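Local structure of 3'-5'-exonuclease (3E2V) at residues 93-98 with 121-126; 147-150 with 155-158; 179-184 with 208-213; 184-189 with 221-226. The protein cuts double-stranded DNA as an endonuclease and degrades it from the 3' end as an exonuclease, probably with magnesium as cofactor. All blocks are in the same frame, centred on the assembly; numbering follows the deposited sequence.

All four contacts belong to the TIM-barrel fold of the TatD hydrolases, and all lie among the helices and loops packed outside the parallel sheet or at its rim. Interaction 2, between helix 132-149 and strand 156-165, stands apart, its centre 21 to 27 Å from the others. Interactions 3 and 4 are 11 Å apart between centres and share Q184; their segments alternate along the chain. In them helix 174-187 packs on helix 207-219 and on the turn after strand 221-222. Interaction 1 comes first in sequence and touches interaction 3 through F97 and V94 on F180. Helix 174-187 is thus the shared element of three contacts, packing the outer layer onto the barrel.

Interaction 1: residues 93-98 with 121-126; sequences CVNEFA and ESLYAK
L123, in the conformer described, sets one methyl, CD1, over a face of the N95 amide. CD1 stands above CG, 3.4 Å from N95 CG and 3.6 Å from N95 ND2. This seems to be the tight spot of the contact, although L123 is modelled in two conformers and the closeness holds for one of them. The two side chains cross at about a right angle, and CD1 is the leucine atom that does the touching. The CG of N95 sits beside its backbone N (chi1 -74°), and this rotation carries the amide closer to the helix than its CB direction alone would. N95 ND2 also donates a hydrogen bond to N120 OD1, just before segment 121-126. Asparagine suits the place because it offers a flat face to the methyl while ND2 bonds to N120.

The other side is looser. A98 CB approaches the same CD1 only to 4.4 Å, and the small alanine is partly exposed. On the 3-10 turn, the backbone N of A98 bonds to N95 O. The contact joins the loop after strand 82-87 to helix 118-129, in a beta-alpha connection of the TIM-barrel fold of the TatD family.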
loop_
_atom_site.group_PDB
_atom_site.type_symbol
_atom_site.label_atom_id
_atom_site.label_comp_id
_atom_site.label_asym_id
_atom_site.label_seq_id
_atom_site.Cartn_x
_atom_site.Cartn_y
_atom_site.Cartn_z
ATOM N N CYS A 93 3.609 5.019 12.736
ATOM C CA CYS A 93 4.941 5.574 12.818
ATOM C C CYS A 93 4.941 7.077 12.974
ATOM O O CYS A 93 6.004 7.708 12.901
ATOM C CB CYS A 93 5.710 5.145 11.567
ATOM S SG CYS A 93 5.874 3.291 11.436
ATOM N N VAL A 94 3.757 7.652 13.209
ATOM C CA VAL A 94 3.662 9.114 13.290
ATOM C C VAL A 94 4.408 9.705 14.478
ATOM O O VAL A 94 4.667 10.907 14.505
ATOM C CB VAL A 94 2.195 9.629 13.231
ATOM C CG1 VAL A 94 1.603 9.419 11.832
ATOM C CG2 VAL A 94 1.335 8.978 14.310
ATOM N N ASN A 95 4.766 8.875 15.457
ATOM C CA ASN A 95 5.555 9.392 16.579
ATOM C C ASN A 95 6.900 9.950 16.119
ATOM O O ASN A 95 7.513 10.749 16.829
ATOM C CB ASN A 95 5.791 8.323 17.654
ATOM C CG ASN A 95 4.557 8.029 18.487
ATOM O OD1 ASN A 95 3.518 8.651 18.316
ATOM N ND2 ASN A 95 4.687 7.077 19.418
ATOM N N GLU A 96 7.366 9.535 14.946
ATOM C CA GLU A 96 8.632 10.075 14.440
ATOM C C GLU A 96 8.559 11.578 14.132
ATOM O O GLU A 96 9.590 12.236 14.061
ATOM C CB GLU A 96 9.181 9.284 13.270
ATOM C CG GLU A 96 8.492 9.499 11.981
ATOM C CD GLU A 96 9.373 9.100 10.813
ATOM O OE1 GLU A 96 8.827 8.793 9.758
ATOM O OE2 GLU A 96 10.616 9.079 10.947
ATOM N N PHE A 97 7.351 12.112 13.943
ATOM C CA PHE A 97 7.193 13.563 13.809
ATOM C C PHE A 97 7.442 14.284 15.123
ATOM O O PHE A 97 7.674 15.493 15.116
ATOM C CB PHE A 97 5.792 13.930 13.330
ATOM C CG PHE A 97 5.541 13.596 11.882
ATOM C CD1 PHE A 97 6.182 14.286 10.861
ATOM C CD2 PHE A 97 4.655 12.580 11.546
ATOM C CE1 PHE A 97 5.949 13.980 9.522
ATOM C CE2 PHE A 97 4.394 12.270 10.219
ATOM C CZ PHE A 97 5.042 12.957 9.197
ATOM N N ALA A 98 7.403 13.552 16.237
ATOM C CA ALA A 98 7.470 14.174 17.557
ATOM C C ALA A 98 8.782 13.907 18.285
ATOM O O ALA A 98 9.105 14.665 19.209
ATOM C CB ALA A 98 6.304 13.745 18.405
ATOM N N GLU A 121 0.526 8.543 24.909
ATOM C CA GLU A 121 -0.583 9.401 25.314
ATOM C C GLU A 121 -0.097 10.823 25.561
ATOM O O GLU A 121 -0.855 11.789 25.354
ATOM C CB GLU A 121 -1.282 8.815 26.549
ATOM C CG GLU A 121 -2.556 9.537 27.003
ATOM C CD GLU A 121 -3.630 9.639 25.923
ATOM O OE1 GLU A 121 -3.680 8.781 25.014
ATOM O OE2 GLU A 121 -4.443 10.587 25.994
ATOM N N SER A 122 1.169 10.960 25.952
ATOM C CA SER A 122 1.718 12.266 26.294
ATOM C C SER A 122 2.105 13.116 25.093
ATOM O O SER A 122 2.270 14.327 25.211
ATOM C CB SER A 122 2.971 12.091 27.157
ATOM O OG SER A 122 4.065 11.628 26.378
ATOM N N LEU A 123 2.259 12.488 23.933
ATOM C CA LEU A 123 2.947 13.149 22.821
ATOM C C LEU A 123 2.154 14.275 22.183
ATOM O O LEU A 123 2.720 15.322 21.850
ATOM C CB LEU A 123 3.389 12.135 21.761
ATOM C CG LEU A 123 4.556 11.209 22.105
ATOM C CD1 LEU A 123 4.877 10.367 20.891
ATOM C CD2 LEU A 123 5.789 11.968 22.573
ATOM N N TYR A 124 0.851 14.074 22.011
ATOM C CA TYR A 124 0.051 15.092 21.334
ATOM C C TYR A 124 0.119 16.433 22.053
ATOM O O TYR A 124 0.399 17.458 21.433
ATOM C CB TYR A 124 -1.403 14.664 21.180
ATOM C CG TYR A 124 -2.205 15.683 20.413
ATOM C CD1 TYR A 124 -1.834 16.045 19.123
ATOM C CD2 TYR A 124 -3.324 16.288 20.973
ATOM C CE1 TYR A 124 -2.545 16.984 18.408
ATOM C CE2 TYR A 124 -4.058 17.238 20.251
ATOM C CZ TYR A 124 -3.659 17.570 18.968
ATOM O OH TYR A 124 -4.359 18.513 18.225
ATOM N N ALA A 125 -0.128 16.420 23.360
ATOM C CA ALA A 125 -0.127 17.662 24.127
ATOM C C ALA A 125 1.239 18.333 24.066
ATOM O O ALA A 125 1.319 19.560 24.039
ATOM C CB ALA A 125 -0.552 17.412 25.579
ATOM N N LYS A 126 2.306 17.523 24.023
ATOM C CA LYS A 126 3.679 18.041 23.964
ATOM C C LYS A 126 3.980 18.681 22.608
ATOM O O LYS A 126 4.662 19.699 22.535
ATOM C CB LYS A 126 4.712 16.957 24.322
ATOM C CG LYS A 126 4.677 16.553 25.820
ATOM C CD LYS A 126 5.842 15.657 26.264
ATOM C CE LYS A 126 5.842 14.261 25.617
ATOM N NZ LYS A 126 6.682 13.264 26.388
#

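Interaction 2: residues 147-150 with 155-158; sequences QQAK and SFRS
Q148 and A149, near the C-terminal end of helix 132-149, press against the ring of F156 at the start of strand 156-165. Q147 comes first and makes its contribution within the helix: its OE1 accepts a hydrogen bond from Q148 NE2 at 2.9 Å. The donor stands above the carbonyl plane of Q147, 57° out of it, although the acceptor lies almost in the amide plane of Q148.

At Q148 the chain bends at chi2 (-64°), and the amide swings away toward Q147. What remains against the strand is CB, 3.8 Å from F156 CD2, meeting the ring obliquely. Glutamine fits this partly exposed place because its first carbon packs while its polar end stays with its neighbour. Its backbone O is taken by T154 OG1, a hydroxyl that also accepts from F156 N and so bridges the helix end and the strand start.

A149 follows. Its backbone N lies at the ring edge, 3.7 Å from F156 CD2, and its CB reaches CD2 at 4.0 Å. A small methyl lets the ring come close to the helix backbone, and A149 also touches K193 and L194. F156 has its CG anti to the backbone N (chi1 167°), which turns the ring toward the helix; I87 and Y197 also touch it.

No hydrogen bond links the two segments directly. Their direct contact is apolar packing, while T154 supplies the polar link by serving both Q148 O and F156 N, and F156 O is bonded to Y197 OH.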
loop_
_atom_site.group_PDB
_atom_site.type_symbol
_atom_site.label_atom_id
_atom_site.label_comp_id
_atom_site.label_asym_id
_atom_site.label_seq_id
_atom_site.Cartn_x
_atom_site.Cartn_y
_atom_site.Cartn_z
ATOM N N GLN A 147 12.404 16.348 -3.769
ATOM C CA GLN A 147 13.662 15.832 -4.322
ATOM C C GLN A 147 13.376 14.637 -5.225
ATOM O O GLN A 147 13.888 14.541 -6.343
ATOM C CB GLN A 147 14.628 15.416 -3.200
ATOM C CG GLN A 147 15.854 14.604 -3.700
ATOM C CD GLN A 147 16.630 13.848 -2.610
ATOM O OE1 GLN A 147 16.094 12.976 -1.906
ATOM N NE2 GLN A 147 17.926 14.159 -2.501
ATOM N N GLN A 148 12.552 13.718 -4.729
ATOM C CA GLN A 148 12.278 12.498 -5.473
ATOM C C GLN A 148 11.325 12.680 -6.654
ATOM O O GLN A 148 11.376 11.919 -7.613
ATOM C CB GLN A 148 11.789 11.394 -4.522
ATOM C CG GLN A 148 12.832 11.010 -3.471
ATOM C CD GLN A 148 14.074 10.408 -4.085
ATOM O OE1 GLN A 148 13.986 9.533 -4.951
ATOM N NE2 GLN A 148 15.237 10.877 -3.651
ATOM N N ALA A 149 10.478 13.699 -6.596
ATOM C CA ALA A 149 9.533 13.966 -7.673
ATOM C C ALA A 149 10.190 14.693 -8.849
ATOM O O ALA A 149 9.620 14.738 -9.947
ATOM C CB ALA A 149 8.351 14.766 -7.147
ATOM N N LYS A 150 11.375 15.254 -8.597
ATOM C CA LYS A 150 12.127 16.058 -9.583
ATOM C C LYS A 150 12.327 15.390 -10.952
ATOM O O LYS A 150 11.857 15.923 -11.966
ATOM C CB LYS A 150 13.504 16.442 -9.029
ATOM C CG LYS A 150 13.584 17.703 -8.218
ATOM C CD LYS A 150 14.992 18.290 -8.381
ATOM C CE LYS A 150 15.584 18.767 -7.057
ATOM N NZ LYS A 150 15.219 20.176 -6.765
ATOM N N SER A 155 10.948 7.040 -9.948
ATOM C CA SER A 155 10.251 5.843 -9.462
ATOM C C SER A 155 9.269 6.166 -8.346
ATOM O O SER A 155 8.461 5.304 -7.983
ATOM C CB SER A 155 11.235 4.797 -8.930
ATOM O OG SER A 155 12.240 4.487 -9.882
ATOM N N PHE A 156 9.347 7.383 -7.798
ATOM C CA PHE A 156 8.397 7.850 -6.766
ATOM C C PHE A 156 7.065 8.179 -7.431
ATOM O O PHE A 156 6.988 9.152 -8.192
ATOM C CB PHE A 156 8.989 9.091 -6.070
ATOM C CG PHE A 156 8.020 9.868 -5.204
ATOM C CD1 PHE A 156 7.120 9.229 -4.342
ATOM C CD2 PHE A 156 8.056 11.254 -5.216
ATOM C CE1 PHE A 156 6.253 9.982 -3.533
ATOM C CE2 PHE A 156 7.214 12.003 -4.418
ATOM C CZ PHE A 156 6.290 11.371 -3.576
ATOM N N ARG A 157 6.023 7.384 -7.164
ATOM C CA ARG A 157 4.755 7.531 -7.913
ATOM C C ARG A 157 3.508 7.763 -7.064
ATOM O O ARG A 157 2.454 8.014 -7.619
ATOM C CB ARG A 157 4.488 6.314 -8.823
ATOM C CG ARG A 157 5.480 6.106 -9.979
ATOM C CD ARG A 157 5.462 7.246 -10.986
ATOM N NE ARG A 157 6.451 7.044 -12.052
ATOM C CZ ARG A 157 6.215 6.415 -13.204
ATOM N NH1 ARG A 157 5.020 5.901 -13.470
ATOM N NH2 ARG A 157 7.191 6.287 -14.100
ATOM N N SER A 158 3.615 7.699 -5.738
ATOM C CA SER A 158 2.419 7.858 -4.908
ATOM C C SER A 158 2.810 8.319 -3.512
ATOM O O SER A 158 3.844 7.905 -2.982
ATOM C CB SER A 158 1.670 6.516 -4.814
ATOM O OG SER A 158 0.449 6.639 -4.070
#

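Interaction 3: residues 179-184 with 208-213; sequences VFFEEQ and DDFVQI
F181 and F210 meet between two helices whose N-to-C directions differ by 31°. In both residues CG is anti to the backbone N (chi1 177° in F181), which throws each ring out from its helix. The planes are nearly parallel, 6° apart, but the rings are slid so far that they barely overlap, with centroids 5.7 Å apart. CZ and CE2 of F181 lie against CE1 and CD1 of F210, and F181 CZ comes within 3.8 Å of F210 CE1.

I213 supplies the rest. Its CG1 lies beside the backbone N while CG2 takes the position anti to it, and both branches meet F181: CD1 is 3.9 Å from F181 CD2, and CG2 is 4.0 Å from F181 CE2. A beta-branched side chain fits well here, offering two methyl groups to one ring. E182 adds its CB, 4.4 Å from I213 CG2, and sends its carboxylate to a salt bridge with R216 on the second helix. Phenylalanine and isoleucine suit a buried interface with no hydrogen bond across it.

The side chain of F210 is about 8 Å from that of H253, a magnesium ligand, so the packing lies near the metal site without touching it. Beneath the pair lie the barrel strands: F181 rests on I162 and L164 of strand 156-165 and on L201 of strand 199-204, while F210 rests on L201 and M203. Helices 174-187 and 207-219, which flank strand 199-204 in sequence, are thereby packed against each other and onto the sheet.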
loop_
_atom_site.group_PDB
_atom_site.type_symbol
_atom_site.label_atom_id
_atom_site.label_comp_id
_atom_site.label_asym_id
_atom_site.label_seq_id
_atom_site.Cartn_x
_atom_site.Cartn_y
_atom_site.Cartn_z
ATOM N N VAL A 179 -3.830 14.090 13.537
ATOM C CA VAL A 179 -3.097 15.317 13.208
ATOM C C VAL A 179 -2.096 15.108 12.063
ATOM O O VAL A 179 -2.041 15.912 11.126
ATOM C CB VAL A 179 -2.380 15.918 14.432
ATOM C CG1 VAL A 179 -1.554 17.121 14.016
ATOM C CG2 VAL A 179 -3.401 16.346 15.470
ATOM N N PHE A 180 -1.311 14.035 12.135
ATOM C CA PHE A 180 -0.262 13.832 11.135
ATOM C C PHE A 180 -0.737 13.199 9.832
ATOM O O PHE A 180 -0.089 13.362 8.813
ATOM C CB PHE A 180 0.975 13.196 11.774
ATOM C CG PHE A 180 1.682 14.149 12.676
ATOM C CD1 PHE A 180 2.402 15.208 12.128
ATOM C CD2 PHE A 180 1.526 14.077 14.057
ATOM C CE1 PHE A 180 3.023 16.159 12.960
ATOM C CE2 PHE A 180 2.127 15.028 14.897
ATOM C CZ PHE A 180 2.859 16.065 14.353
ATOM N N PHE A 181 -1.888 12.527 9.855
ATOM C CA PHE A 181 -2.558 12.192 8.585
ATOM C C PHE A 181 -2.919 13.501 7.871
ATOM O O PHE A 181 -2.604 13.696 6.684
ATOM C CB PHE A 181 -3.792 11.332 8.872
ATOM C CG PHE A 181 -4.626 10.969 7.661
ATOM C CD1 PHE A 181 -4.056 10.741 6.398
ATOM C CD2 PHE A 181 -5.985 10.761 7.822
ATOM C CE1 PHE A 181 -4.867 10.369 5.313
ATOM C CE2 PHE A 181 -6.798 10.384 6.767
ATOM C CZ PHE A 181 -6.254 10.179 5.510
ATOM N N GLU A 182 -3.573 14.404 8.600
ATOM C CA GLU A 182 -4.010 15.647 7.994
ATOM C C GLU A 182 -2.854 16.534 7.531
ATOM O O GLU A 182 -2.919 17.088 6.437
ATOM C CB GLU A 182 -4.940 16.417 8.933
ATOM C CG GLU A 182 -5.408 17.742 8.330
ATOM C CD GLU A 182 -6.572 18.347 9.077
ATOM O OE1 GLU A 182 -7.300 17.614 9.779
ATOM O OE2 GLU A 182 -6.754 19.574 8.948
ATOM N N GLU A 183 -1.787 16.646 8.322
ATOM C CA GLU A 183 -0.650 17.468 7.894
ATOM C C GLU A 183 0.020 16.898 6.634
ATOM O O GLU A 183 0.454 17.649 5.753
ATOM C CB GLU A 183 0.387 17.665 9.019
ATOM C CG GLU A 183 -0.152 18.481 10.198
ATOM C CD GLU A 183 -0.670 19.872 9.779
ATOM O OE1 GLU A 183 0.074 20.632 9.102
ATOM O OE2 GLU A 183 -1.830 20.204 10.130
ATOM N N GLN A 184 0.091 15.569 6.543
ATOM C CA GLN A 184 0.608 14.956 5.317
ATOM C C GLN A 184 -0.308 15.162 4.123
ATOM O O GLN A 184 0.161 15.347 3.001
ATOM C CB GLN A 184 0.915 13.470 5.550
ATOM C CG GLN A 184 2.147 13.275 6.453
ATOM C CD GLN A 184 2.458 11.810 6.658
ATOM O OE1 GLN A 184 3.246 11.233 5.908
ATOM N NE2 GLN A 184 1.794 11.182 7.638
ATOM N N ASP A 208 -15.240 6.239 9.890
ATOM C CA ASP A 208 -15.901 7.535 10.025
ATOM C C ASP A 208 -14.900 8.690 10.141
ATOM O O ASP A 208 -15.062 9.712 9.468
ATOM C CB ASP A 208 -16.894 7.553 11.192
ATOM C CG ASP A 208 -18.168 6.784 10.893
ATOM O OD1 ASP A 208 -18.492 6.521 9.709
ATOM O OD2 ASP A 208 -18.861 6.447 11.871
ATOM N N ASP A 209 -13.851 8.515 10.956
ATOM C CA ASP A 209 -12.853 9.571 11.111
ATOM C C ASP A 209 -12.031 9.775 9.837
ATOM O O ASP A 209 -11.657 10.901 9.510
ATOM C CB ASP A 209 -11.915 9.277 12.276
ATOM C CG ASP A 209 -12.571 9.496 13.643
ATOM O OD1 ASP A 209 -13.750 9.916 13.695
ATOM O OD2 ASP A 209 -11.907 9.248 14.667
ATOM N N PHE A 210 -11.755 8.685 9.123
ATOM C CA PHE A 210 -10.985 8.720 7.869
ATOM C C PHE A 210 -11.775 9.516 6.840
ATOM O O PHE A 210 -11.242 10.429 6.202
ATOM C CB PHE A 210 -10.787 7.262 7.440
ATOM C CG PHE A 210 -10.019 7.040 6.154
ATOM C CD1 PHE A 210 -8.625 7.093 6.131
ATOM C CD2 PHE A 210 -10.687 6.625 5.005
ATOM C CE1 PHE A 210 -7.912 6.794 4.954
ATOM C CE2 PHE A 210 -9.983 6.332 3.818
ATOM C CZ PHE A 210 -8.589 6.437 3.804
ATOM N N VAL A 211 -13.066 9.202 6.708
ATOM C CA VAL A 211 -13.931 9.920 5.764
ATOM C C VAL A 211 -14.091 11.383 6.163
ATOM O O VAL A 211 -14.071 12.261 5.300
ATOM C CB VAL A 211 -15.294 9.198 5.616
ATOM C CG1 VAL A 211 -16.332 10.092 4.904
ATOM C CG2 VAL A 211 -15.097 7.891 4.838
ATOM N N GLN A 212 -14.234 11.649 7.463
ATOM C CA GLN A 212 -14.380 13.017 7.936
ATOM C C GLN A 212 -13.181 13.883 7.515
ATOM O O GLN A 212 -13.351 15.012 7.047
ATOM C CB GLN A 212 -14.552 13.030 9.455
ATOM C CG GLN A 212 -14.836 14.416 10.016
ATOM C CD GLN A 212 -14.989 14.419 11.523
ATOM O OE1 GLN A 212 -15.899 15.056 12.057
ATOM N NE2 GLN A 212 -14.091 13.729 12.220
ATOM N N ILE A 213 -11.965 13.364 7.681
ATOM C CA ILE A 213 -10.782 14.133 7.305
ATOM C C ILE A 213 -10.709 14.297 5.789
ATOM O O ILE A 213 -10.515 15.412 5.271
ATOM C CB ILE A 213 -9.517 13.463 7.852
ATOM C CG1 ILE A 213 -9.455 13.678 9.363
ATOM C CG2 ILE A 213 -8.265 14.058 7.216
ATOM C CD1 ILE A 213 -8.499 12.758 10.108
#

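Interaction 4: residues 184-189 with 221-226; sequences QLKISC and FTDEKD
K186 reaches D223 because its chain is fully stretched beyond CG, after a first torsion that sets CG beside the backbone N (chi1 -72°). D223 answers with its CG anti to the backbone N (chi1 179°), and the two side chains cross at about a right angle. The result is a salt bridge of 2.7 Å from K186 NZ to D223 OD2, met from above the carboxylate plane, 67° out of it.

The other oxygen has its own task. D223 OD1 accepts from the backbone N of D226 at 2.9 Å, again from well out of the carboxylate plane, an Asx motif that shapes the turn after strand 221-222. Aspartate suits this place: its short side chain can reach a backbone N three residues on while keeping OD2 for the lysine. F221 contributes apolar cover: K186 CE rests at the edge of its ring, 4.1 Å from F221 CZ, before the ammonium meets its anion. Y242 and L230 touch the lysine too.

K186 NZ has a second anion in E183 OE2, one turn back on helix 174-187. A buried ammonium held between two carboxylates is probably kept protonated. With OD2 bonded to the lysine and OD1 to the turn, D223 joins the helix to the loop through charge as well as geometry.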
loop_
_atom_site.group_PDB
_atom_site.type_symbol
_atom_site.label_atom_id
_atom_site.label_comp_id
_atom_site.label_asym_id
_atom_site.label_seq_id
_atom_site.Cartn_x
_atom_site.Cartn_y
_atom_site.Cartn_z
ATOM N N GLN A 184 0.091 15.569 6.543
ATOM C CA GLN A 184 0.608 14.956 5.317
ATOM C C GLN A 184 -0.308 15.162 4.123
ATOM O O GLN A 184 0.161 15.347 3.001
ATOM C CB GLN A 184 0.915 13.470 5.550
ATOM C CG GLN A 184 2.147 13.275 6.453
ATOM C CD GLN A 184 2.458 11.810 6.658
ATOM O OE1 GLN A 184 3.246 11.233 5.908
ATOM N NE2 GLN A 184 1.794 11.182 7.638
ATOM N N LEU A 185 -1.621 15.145 4.352
ATOM C CA LEU A 185 -2.526 15.498 3.272
ATOM C C LEU A 185 -2.266 16.926 2.802
ATOM O O LEU A 185 -2.288 17.197 1.610
ATOM C CB LEU A 185 -3.987 15.306 3.680
ATOM C CG LEU A 185 -4.426 13.851 3.852
ATOM C CD1 LEU A 185 -5.808 13.836 4.463
ATOM C CD2 LEU A 185 -4.391 13.080 2.514
ATOM N N LYS A 186 -2.008 17.826 3.741
ATOM C CA LYS A 186 -1.723 19.208 3.350
ATOM C C LYS A 186 -0.452 19.287 2.504
ATOM O O LYS A 186 -0.420 19.927 1.456
ATOM C CB LYS A 186 -1.585 20.096 4.577
ATOM C CG LYS A 186 -2.887 20.381 5.314
ATOM C CD LYS A 186 -2.585 21.178 6.581
ATOM C CE LYS A 186 -3.838 21.410 7.414
ATOM N NZ LYS A 186 -3.471 22.045 8.736
ATOM N N ILE A 187 0.593 18.621 2.963
ATOM C CA ILE A 187 1.856 18.593 2.221
ATOM C C ILE A 187 1.652 18.082 0.806
ATOM O O ILE A 187 2.220 18.619 -0.140
ATOM C CB ILE A 187 2.928 17.747 2.966
ATOM C CG1 ILE A 187 3.537 18.569 4.100
ATOM C CG2 ILE A 187 4.001 17.216 2.000
ATOM C CD1 ILE A 187 4.383 17.719 5.022
ATOM N N SER A 188 0.797 17.074 0.655
ATOM C CA SER A 188 0.553 16.455 -0.650
ATOM C C SER A 188 -0.157 17.402 -1.628
ATOM O O SER A 188 -0.306 17.084 -2.808
ATOM C CB SER A 188 -0.277 15.180 -0.480
ATOM O OG SER A 188 -1.663 15.467 -0.343
ATOM N N CYS A 189 -0.647 18.524 -1.091
ATOM C CA CYS A 189 -1.332 19.580 -1.870
ATOM C C CYS A 189 -0.512 20.856 -2.056
ATOM O O CYS A 189 -0.989 21.813 -2.687
ATOM C CB CYS A 189 -2.677 19.972 -1.209
ATOM S SG CYS A 189 -3.902 18.657 -1.127
ATOM N N PHE A 221 -11.045 23.233 2.105
ATOM C CA PHE A 221 -11.111 24.016 3.350
ATOM C C PHE A 221 -9.914 24.937 3.443
ATOM O O PHE A 221 -8.898 24.718 2.790
ATOM C CB PHE A 221 -11.171 23.113 4.588
ATOM C CG PHE A 221 -9.863 22.445 4.905
ATOM C CD1 PHE A 221 -9.028 22.929 5.904
ATOM C CD2 PHE A 221 -9.462 21.335 4.170
ATOM C CE1 PHE A 221 -7.808 22.293 6.174
ATOM C CE2 PHE A 221 -8.260 20.707 4.422
ATOM C CZ PHE A 221 -7.436 21.172 5.427
ATOM N N THR A 222 -10.040 25.957 4.289
ATOM C CA THR A 222 -8.999 26.953 4.467
ATOM C C THR A 222 -8.358 26.801 5.841
ATOM O O THR A 222 -9.056 26.736 6.852
ATOM C CB THR A 222 -9.576 28.378 4.272
ATOM O OG1 THR A 222 -10.129 28.467 2.956
ATOM C CG2 THR A 222 -8.481 29.439 4.413
ATOM N N ASP A 223 -7.026 26.713 5.847
ATOM C CA ASP A 223 -6.257 26.550 7.077
ATOM C C ASP A 223 -5.615 27.889 7.430
ATOM O O ASP A 223 -4.488 28.168 7.025
ATOM C CB ASP A 223 -5.183 25.478 6.880
ATOM C CG ASP A 223 -4.322 25.267 8.120
ATOM O OD1 ASP A 223 -4.698 25.689 9.228
ATOM O OD2 ASP A 223 -3.239 24.671 7.973
ATOM N N GLU A 224 -6.344 28.692 8.198
ATOM C CA GLU A 224 -5.875 29.995 8.636
ATOM C C GLU A 224 -4.715 29.852 9.624
ATOM O O GLU A 224 -3.679 30.498 9.450
ATOM C CB GLU A 224 -7.020 30.792 9.279
ATOM N N LYS A 225 -4.883 28.986 10.625
ATOM C CA LYS A 225 -3.907 28.858 11.719
ATOM C C LYS A 225 -2.548 28.291 11.307
ATOM O O LYS A 225 -1.514 28.750 11.791
ATOM C CB LYS A 225 -4.485 28.062 12.897
ATOM C CG LYS A 225 -4.885 26.634 12.563
ATOM C CD LYS A 225 -5.471 25.898 13.762
ATOM C CE LYS A 225 -5.734 24.441 13.408
ATOM N NZ LYS A 225 -6.407 23.709 14.520
ATOM N N ASP A 226 -2.539 27.298 10.421
ATOM C CA ASP A 226 -1.277 26.701 9.946
ATOM C C ASP A 226 -0.283 26.439 11.091
ATOM O O ASP A 226 0.860 26.916 11.063
ATOM C CB ASP A 226 -0.655 27.568 8.843
ATOM C CG ASP A 226 0.491 26.869 8.102
ATOM O OD1 ASP A 226 0.594 25.611 8.144
ATOM O OD2 ASP A 226 1.281 27.584 7.459
#